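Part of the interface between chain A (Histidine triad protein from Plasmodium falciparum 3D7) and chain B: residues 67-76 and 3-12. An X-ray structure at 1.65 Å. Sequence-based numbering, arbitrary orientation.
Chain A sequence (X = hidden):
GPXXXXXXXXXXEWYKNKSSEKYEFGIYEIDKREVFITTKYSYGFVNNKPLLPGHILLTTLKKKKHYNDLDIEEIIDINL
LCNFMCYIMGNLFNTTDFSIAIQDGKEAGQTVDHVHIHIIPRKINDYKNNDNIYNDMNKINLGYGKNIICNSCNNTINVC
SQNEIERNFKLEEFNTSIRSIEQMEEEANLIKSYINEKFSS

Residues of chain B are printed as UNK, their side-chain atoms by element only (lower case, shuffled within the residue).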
ATOM      1  N   TYR A  67      -5.910   8.925  -2.241  1.00 21.38           N
ATOM      2  CA  TYR A  67      -5.965   7.513  -2.582  1.00 20.30           C
ATOM      3  C   TYR A  67      -7.382   7.081  -2.966  1.00 23.02           C
ATOM      4  O   TYR A  67      -7.569   6.283  -3.876  1.00 22.00           O
ATOM      5  CB  TYR A  67      -5.446   6.694  -1.377  1.00 21.12           C
ATOM      6  CG  TYR A  67      -5.191   5.232  -1.664  1.00 23.20           C
ATOM      7  CD1 TYR A  67      -4.589   4.827  -2.854  1.00 25.28           C
ATOM      8  CD2 TYR A  67      -5.488   4.255  -0.716  1.00 24.11           C
ATOM      9  CE1 TYR A  67      -4.327   3.478  -3.112  1.00 25.83           C
ATOM     10  CE2 TYR A  67      -5.239   2.905  -0.964  1.00 24.33           C
ATOM     11  CZ  TYR A  67      -4.614   2.527  -2.142  1.00 29.19           C
ATOM     12  OH  TYR A  67      -4.371   1.197  -2.383  1.00 27.10           O
ATOM     13  N   ASN A  68      -8.389   7.654  -2.296  1.00 20.70           N
ATOM     14  CA  ASN A  68      -9.780   7.324  -2.596  1.00 22.12           C
ATOM     15  C   ASN A  68     -10.328   7.968  -3.880  1.00 26.30           C
ATOM     16  O   ASN A  68     -11.449   7.641  -4.281  1.00 27.18           O
ATOM     17  CB  ASN A  68     -10.652   7.609  -1.414  1.00 19.68           C
ATOM     18  CG  ASN A  68     -10.563   6.459  -0.437  1.00 24.15           C
ATOM     19  OD1 ASN A  68     -11.181   5.409  -0.612  1.00 28.04           O
ATOM     20  ND2 ASN A  68      -9.750   6.629   0.541  1.00 18.77           N
ATOM     21  N   ASP A  69      -9.511   8.806  -4.566  1.00 23.69           N
ATOM     22  CA  ASP A  69      -9.862   9.379  -5.867  1.00 24.00           C
ATOM     23  C   ASP A  69      -9.529   8.363  -6.961  1.00 26.42           C
ATOM     24  O   ASP A  69      -9.961   8.547  -8.092  1.00 27.48           O
ATOM     25  CB  ASP A  69      -9.073  10.669  -6.147  1.00 25.42           C
ATOM     26  CG  ASP A  69      -9.477  11.842  -5.278  1.00 34.48           C
ATOM     27  OD1 ASP A  69     -10.682  11.943  -4.935  1.00 37.26           O
ATOM     28  OD2 ASP A  69      -8.604  12.668  -4.954  1.00 35.50           O
ATOM     29  N   LEU A  70      -8.722   7.310  -6.647  1.00 22.41           N
ATOM     30  CA  LEU A  70      -8.343   6.337  -7.669  1.00 21.80           C
ATOM     31  C   LEU A  70      -9.466   5.417  -8.064  1.00 26.06           C
ATOM     32  O   LEU A  70     -10.242   4.998  -7.200  1.00 25.93           O
ATOM     33  CB  LEU A  70      -7.113   5.491  -7.253  1.00 22.46           C
ATOM     34  CG  LEU A  70      -5.805   6.172  -6.805  1.00 27.63           C
ATOM     35  CD1 LEU A  70      -4.642   5.215  -7.017  1.00 26.25           C
ATOM     36  CD2 LEU A  70      -5.506   7.440  -7.550  1.00 30.31           C
ATOM     37  N   ASP A  71      -9.516   5.037  -9.349  1.00 24.04           N
ATOM     38  CA  ASP A  71     -10.483   4.055  -9.853  1.00 25.32           C
ATOM     39  C   ASP A  71      -9.909   2.654  -9.534  1.00 26.07           C
ATOM     40  O   ASP A  71      -8.697   2.523  -9.303  1.00 24.04           O
ATOM     41  CB  ASP A  71     -10.669   4.190 -11.375  1.00 29.02           C
ATOM     42  CG  ASP A  71     -11.205   5.518 -11.871  1.00 46.27           C
ATOM     43  OD1 ASP A  71     -11.957   6.188 -11.108  1.00 47.12           O
ATOM     44  OD2 ASP A  71     -10.946   5.855 -13.048  1.00 55.07           O
ATOM     45  N   ILE A  72     -10.773   1.626  -9.532  1.00 23.06           N
ATOM     46  CA  ILE A  72     -10.418   0.230  -9.251  1.00 21.76           C
ATOM     47  C   ILE A  72      -9.195  -0.215 -10.073  1.00 25.20           C
ATOM     48  O   ILE A  72      -8.252  -0.748  -9.498  1.00 24.25           O
ATOM     49  CB  ILE A  72     -11.622  -0.748  -9.404  1.00 25.83           C
ATOM     50  CG1 ILE A  72     -12.694  -0.420  -8.347  1.00 26.97           C
ATOM     51  CG2 ILE A  72     -11.183  -2.228  -9.265  1.00 28.00           C
ATOM     52  CD1 ILE A  72     -14.053  -1.020  -8.556  1.00 36.28           C
ATOM     53  N   GLU A  73      -9.189   0.080 -11.391  1.00 23.31           N
ATOM     54  CA  GLU A  73      -8.113  -0.276 -12.323  1.00 23.56           C
ATOM     55  C   GLU A  73      -6.799   0.389 -11.893  1.00 26.85           C
ATOM     56  O   GLU A  73      -5.761  -0.267 -11.940  1.00 26.04           O
ATOM     57  CB  GLU A  73      -8.478   0.118 -13.776  1.00 26.21           C
ATOM     58  CG  GLU A  73      -9.680  -0.615 -14.346  1.00 37.89           C
ATOM     59  CD  GLU A  73     -11.046  -0.117 -13.902  1.00 61.17           C
ATOM     60  OE1 GLU A  73     -11.123   0.977 -13.294  1.00 38.67           O
ATOM     61  OE2 GLU A  73     -12.041  -0.836 -14.147  1.00 66.88           O
ATOM     62  N   GLU A  74      -6.846   1.666 -11.440  1.00 22.76           N
ATOM     63  CA  GLU A  74      -5.666   2.395 -10.966  1.00 21.98           C
ATOM     64  C   GLU A  74      -5.123   1.830  -9.650  1.00 24.07           C
ATOM     65  O   GLU A  74      -3.908   1.796  -9.467  1.00 23.69           O
ATOM     66  CB  GLU A  74      -5.948   3.900 -10.792  1.00 23.98           C
ATOM     67  CG  GLU A  74      -6.303   4.626 -12.081  1.00 29.63           C
ATOM     68  CD  GLU A  74      -6.655   6.092 -11.883  1.00 40.98           C
ATOM     69  OE1 GLU A  74      -7.539   6.388 -11.043  1.00 28.57           O
ATOM     70  OE2 GLU A  74      -6.005   6.949 -12.529  1.00 32.25           O
ATOM     71  N   ILE A  75      -6.022   1.442  -8.721  1.00 20.43           N
ATOM     72  CA  ILE A  75      -5.643   0.847  -7.421  1.00 20.18           C
ATOM     73  C   ILE A  75      -4.895  -0.443  -7.693  1.00 21.25           C
ATOM     74  O   ILE A  75      -3.822  -0.667  -7.136  1.00 21.42           O
ATOM     75  CB  ILE A  75      -6.870   0.602  -6.480  1.00 22.86           C
ATOM     76  CG1 ILE A  75      -7.538   1.931  -6.119  1.00 22.79           C
ATOM     77  CG2 ILE A  75      -6.425  -0.169  -5.182  1.00 23.72           C
ATOM     78  CD1 ILE A  75      -9.029   1.776  -5.733  1.00 25.39           C
ATOM     79  N   ILE A  76      -5.463  -1.295  -8.563  1.00 18.32           N
ATOM     80  CA  ILE A  76      -4.801  -2.555  -8.903  1.00 18.64           C
ATOM     81  C   ILE A  76      -3.447  -2.304  -9.557  1.00 22.90           C
ATOM     82  O   ILE A  76      -2.449  -2.943  -9.196  1.00 21.14           O
ATOM     83  CB  ILE A  76      -5.746  -3.381  -9.797  1.00 21.98           C
ATOM     84  CG1 ILE A  76      -7.008  -3.832  -8.995  1.00 21.08           C
ATOM     85  CG2 ILE A  76      -5.010  -4.565 -10.500  1.00 26.76           C
ATOM     86  CD1 ILE A  76      -8.139  -4.418  -9.879  1.00 30.63           C
TER
ATOM     87  N   UNK B   3     -21.486   2.998  -6.175  1.00 35.48           N
ATOM     88  CA  UNK B   3     -21.174   1.823  -6.996  1.00 35.04           C
ATOM     89  C   UNK B   3     -19.670   1.438  -6.972  1.00 35.42           C
ATOM     90  O   UNK B   3     -19.393   0.239  -7.062  1.00 34.60           O
ATOM     91  c   UNK B   3     -21.069   1.101  -9.510  1.00 44.73           C
ATOM     92  o   UNK B   3     -22.803  -0.532  -9.314  1.00 73.17           O
ATOM     93  o   UNK B   3     -21.593  -0.540 -11.157  1.00 67.30           O
ATOM     94  c   UNK B   3     -21.883  -0.073 -10.030  1.00 74.64           C
ATOM     95  c   UNK B   3     -21.707   1.972  -8.428  1.00 36.77           C
ATOM     96  N   UNK B   4     -18.716   2.408  -6.865  1.00 29.25           N
ATOM     97  CA  UNK B   4     -17.271   2.071  -6.829  1.00 28.05           C
ATOM     98  C   UNK B   4     -16.967   1.070  -5.693  1.00 31.33           C
ATOM     99  O   UNK B   4     -16.332   0.039  -5.914  1.00 31.42           O
ATOM    100  c   UNK B   4     -12.636   3.480  -5.474  1.00 38.20           C
ATOM    101  n   UNK B   4     -11.728   4.493  -4.819  1.00 35.89           N
ATOM    102  c   UNK B   4     -16.373   3.317  -6.621  1.00 28.28           C
ATOM    103  c   UNK B   4     -13.974   4.057  -5.933  1.00 32.92           C
ATOM    104  c   UNK B   4     -14.872   2.969  -6.586  1.00 30.43           C
ATOM    105  N   UNK B   5     -17.418   1.410  -4.490  1.00 27.37           N
ATOM    106  CA  UNK B   5     -17.144   0.598  -3.308  1.00 26.11           C
ATOM    107  C   UNK B   5     -17.940  -0.681  -3.270  1.00 31.14           C
ATOM    108  O   UNK B   5     -17.410  -1.692  -2.811  1.00 28.89           O
ATOM    109  o   UNK B   5     -13.370   5.519  -2.388  1.00 31.71           O
ATOM    110  c   UNK B   5     -14.325   4.537  -2.299  1.00 32.86           C
ATOM    111  c   UNK B   5     -16.629   3.837  -2.306  1.00 25.87           C
ATOM    112  c   UNK B   5     -17.288   1.418  -2.050  1.00 25.82           C
ATOM    113  c   UNK B   5     -16.260   2.518  -2.066  1.00 25.94           C
ATOM    114  c   UNK B   5     -14.894   2.225  -1.982  1.00 26.19           C
ATOM    115  c   UNK B   5     -15.673   4.851  -2.407  1.00 26.67           C
ATOM    116  c   UNK B   5     -13.932   3.222  -2.103  1.00 24.75           C
ATOM    117  N   UNK B   6     -19.162  -0.667  -3.829  1.00 28.45           N
ATOM    118  CA  UNK B   6     -20.000  -1.850  -3.935  1.00 27.79           C
ATOM    119  C   UNK B   6     -19.287  -2.786  -4.903  1.00 30.69           C
ATOM    120  O   UNK B   6     -19.233  -3.991  -4.659  1.00 30.10           O
ATOM    121  c   UNK B   6     -21.399  -1.449  -4.468  1.00 30.08           C
ATOM    122  c   UNK B   6     -24.351  -3.268  -6.080  1.00 75.08           C
ATOM    123  c   UNK B   6     -23.682  -2.166  -5.283  1.00 60.46           C
ATOM    124  c   UNK B   6     -22.393  -2.606  -4.577  1.00 44.40           C
ATOM    125  n   UNK B   6     -25.014  -4.281  -5.214  1.00 84.21           N
ATOM    126  N   UNK B   7     -18.679  -2.226  -5.975  1.00 27.53           N
ATOM    127  CA  UNK B   7     -17.960  -3.012  -6.973  1.00 25.40           C
ATOM    128  C   UNK B   7     -16.703  -3.642  -6.348  1.00 27.28           C
ATOM    129  O   UNK B   7     -16.382  -4.794  -6.638  1.00 26.63           O
ATOM    130  c   UNK B   7     -17.589  -2.152  -8.183  1.00 26.27           C
ATOM    131  c   UNK B   7     -17.177  -2.967  -9.387  1.00 56.21           C
ATOM    132  n   UNK B   7     -16.544  -2.324 -10.350  1.00 54.75           N
ATOM    133  o   UNK B   7     -17.443  -4.169  -9.487  1.00 51.99           O
ATOM    134  N   UNK B   8     -16.035  -2.911  -5.440  1.00 24.38           N
ATOM    135  CA  UNK B   8     -14.853  -3.458  -4.767  1.00 22.88           C
ATOM    136  C   UNK B   8     -15.303  -4.650  -3.887  1.00 27.27           C
ATOM    137  O   UNK B   8     -14.690  -5.713  -3.939  1.00 25.63           O
ATOM    138  c   UNK B   8     -14.157  -2.357  -3.937  1.00 24.33           C
ATOM    139  c   UNK B   8     -13.285  -2.942  -2.765  1.00 23.30           C
ATOM    140  c   UNK B   8     -13.333  -1.424  -4.861  1.00 23.14           C
ATOM    141  c   UNK B   8     -12.592  -0.256  -4.115  1.00 23.66           C
ATOM    142  N   UNK B   9     -16.398  -4.469  -3.124  1.00 25.14           N
ATOM    143  CA  UNK B   9     -16.932  -5.518  -2.243  1.00 23.28           C
ATOM    144  C   UNK B   9     -17.302  -6.775  -3.008  1.00 27.97           C
ATOM    145  O   UNK B   9     -17.032  -7.883  -2.543  1.00 25.93           O
ATOM    146  c   UNK B   9     -16.896  -4.618   0.841  1.00 29.30           C
ATOM    147  c   UNK B   9     -18.975  -3.424   0.306  1.00 25.24           C
ATOM    148  c   UNK B   9     -18.093  -4.987  -1.386  1.00 22.65           C
ATOM    149  c   UNK B   9     -17.731  -3.976  -0.305  1.00 25.78           C
ATOM    150  N   UNK B  10     -17.819  -6.607  -4.237  1.00 25.83           N
ATOM    151  CA  UNK B  10     -18.132  -7.745  -5.097  1.00 26.58           C
ATOM    152  C   UNK B  10     -16.831  -8.464  -5.455  1.00 28.76           C
ATOM    153  O   UNK B  10     -16.761  -9.688  -5.339  1.00 28.46           O
ATOM    154  o   UNK B  10     -20.278  -5.298  -7.999  1.00 93.10           O
ATOM    155  o   UNK B  10     -22.204  -5.689  -7.004  1.00 83.52           O
ATOM    156  c   UNK B  10     -18.887  -7.279  -6.358  1.00 28.85           C
ATOM    157  c   UNK B  10     -20.265  -6.690  -6.043  1.00 48.99           C
ATOM    158  c   UNK B  10     -20.964  -5.843  -7.101  1.00 87.28           C
ATOM    159  N   UNK B  11     -15.767  -7.695  -5.790  1.00 26.75           N
ATOM    160  CA  UNK B  11     -14.457  -8.265  -6.121  1.00 27.10           C
ATOM    161  C   UNK B  11     -13.827  -8.966  -4.921  1.00 29.41           C
ATOM    162  O   UNK B  11     -13.091  -9.946  -5.101  1.00 29.37           O
ATOM    163  c   UNK B  11     -13.603  -5.100  -9.956  1.00 63.91           C
ATOM    164  c   UNK B  11     -13.513  -7.191  -6.687  1.00 29.38           C
ATOM    165  n   UNK B  11     -13.548  -6.143 -11.021  1.00 73.89           N
ATOM    166  c   UNK B  11     -13.978  -6.676  -8.044  1.00 44.02           C
ATOM    167  c   UNK B  11     -13.080  -5.600  -8.623  1.00 54.04           C
ATOM    168  N   UNK B  12     -14.108  -8.456  -3.697  1.00 25.08           N
ATOM    169  CA  UNK B  12     -13.593  -9.033  -2.451  1.00 23.07           C
ATOM    170  C   UNK B  12     -14.445 -10.226  -2.010  1.00 25.31           C
ATOM    171  O   UNK B  12     -14.133 -10.865  -0.992  1.00 26.39           O
ATOM    172  c   UNK B  12     -12.880  -5.728  -0.443  1.00 22.77           C
ATOM    173  c   UNK B  12     -12.597  -6.772  -1.465  1.00 23.56           C
ATOM    174  c   UNK B  12     -11.161  -7.211  -1.336  1.00 28.19           C
ATOM    175  c   UNK B  12     -13.556  -7.966  -1.319  1.00 21.98           C
TER
HETATM  176  O   HOH W   1     -14.402   7.877  -3.120  1.00 39.23           O

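Position 3 carries three side-chain carbons in an unbranched run, the third bearing two oxygens, and touches nothing on the chain A stretch: this is Glu B3. Its backbone O accepts from N of position 7 at 2.8 Å, in the i to i+4 pattern of the helix, and the residue is exposed, as suits a charged carboxylate.

At position 4, four carbons in a row end in a nitrogen. That nitrogen lies 2.9 Å from O of Leu A70 and 3.2 Å from O of Asn A68. The residue is Lys B4. With chi1 to chi4 all t, the chain is fully extended, and although its CA-to-CB bond points sideways, its end comes close to chain A. NZ donates a hydrogen bond to O of Leu A70 and a weak one to O of Asn A68; a long chain ending in a donor suits carbonyls that lie this far from its helix.

Position 5 has one carbon leading to a six-carbon ring that bears one oxygen, 2.8 Å from OD1 of Asn A68 as modelled, which makes it Tyr B5. CA-to-CB points away from chain A, yet the ring is long enough to bring OH back to the contact. Lys B4 NZ donates to Tyr B5 OH at 3.1 Å, and the O of water 1 lies 2.7 Å from OH of Tyr B5 and donates to O of Asn A68 at 3.2 Å.

Position 6 again shows four carbons in a row and a terminal nitrogen, out of reach of chain A. It is Lys B6, exposed, its NZ forming a long salt bridge with the side chain at position 10, one helical turn along.

Position 7 has two carbons, the second carrying one oxygen and one nitrogen, and this amide end meets CD1 of Ile A72: Asn B7. Its CA-to-CB bond points toward chain A, and so short a side chain lines the pocket while leaving room for the isoleucine.

Position 8 holds four carbons, forked at the first, with one arm two carbons long; it packs against Ile A72 and Ile A75, so it is Ile B8. Its CG1 lies 3.7 Å from CG1 of Ile A72, and its CD1 is 4.4 Å from CD1 of Ile A75, a match of buried apolar surfaces.

Position 9 has four carbons forked at the second: Leu B9, buried but out of reach of the chain A stretch.

At position 10, three carbons end in two oxygens, out of reach of chain A. This is Glu B10, exposed, its OE2 3.6 Å from NZ of Lys B6.

Position 11 is another row of four carbons ending in nitrogen, a chain carbon touching CG2 of Ile A72: Lys B11. Its CE lies 3.8 Å from CG2 of Ile A72, so the aliphatic chain covers an apolar group.

Position 12, four carbons forked at the second, is Leu B12, buried away from this contact.

The contact centres on Ile A72, a knob set among Lys B4, Asn B7, Ile B8 and Lys B11, residues spaced along one side of the helix. The two helices cross at -52°, their axes 12.0 Å apart at closest approach. Beside this largely apolar packing, Lys B4 adds one good and one weak hydrogen bond to the carbonyls of Leu A70 and Asn A68, in the segment leading into the helix.

Chain B 3-12: EKYKNILEKL
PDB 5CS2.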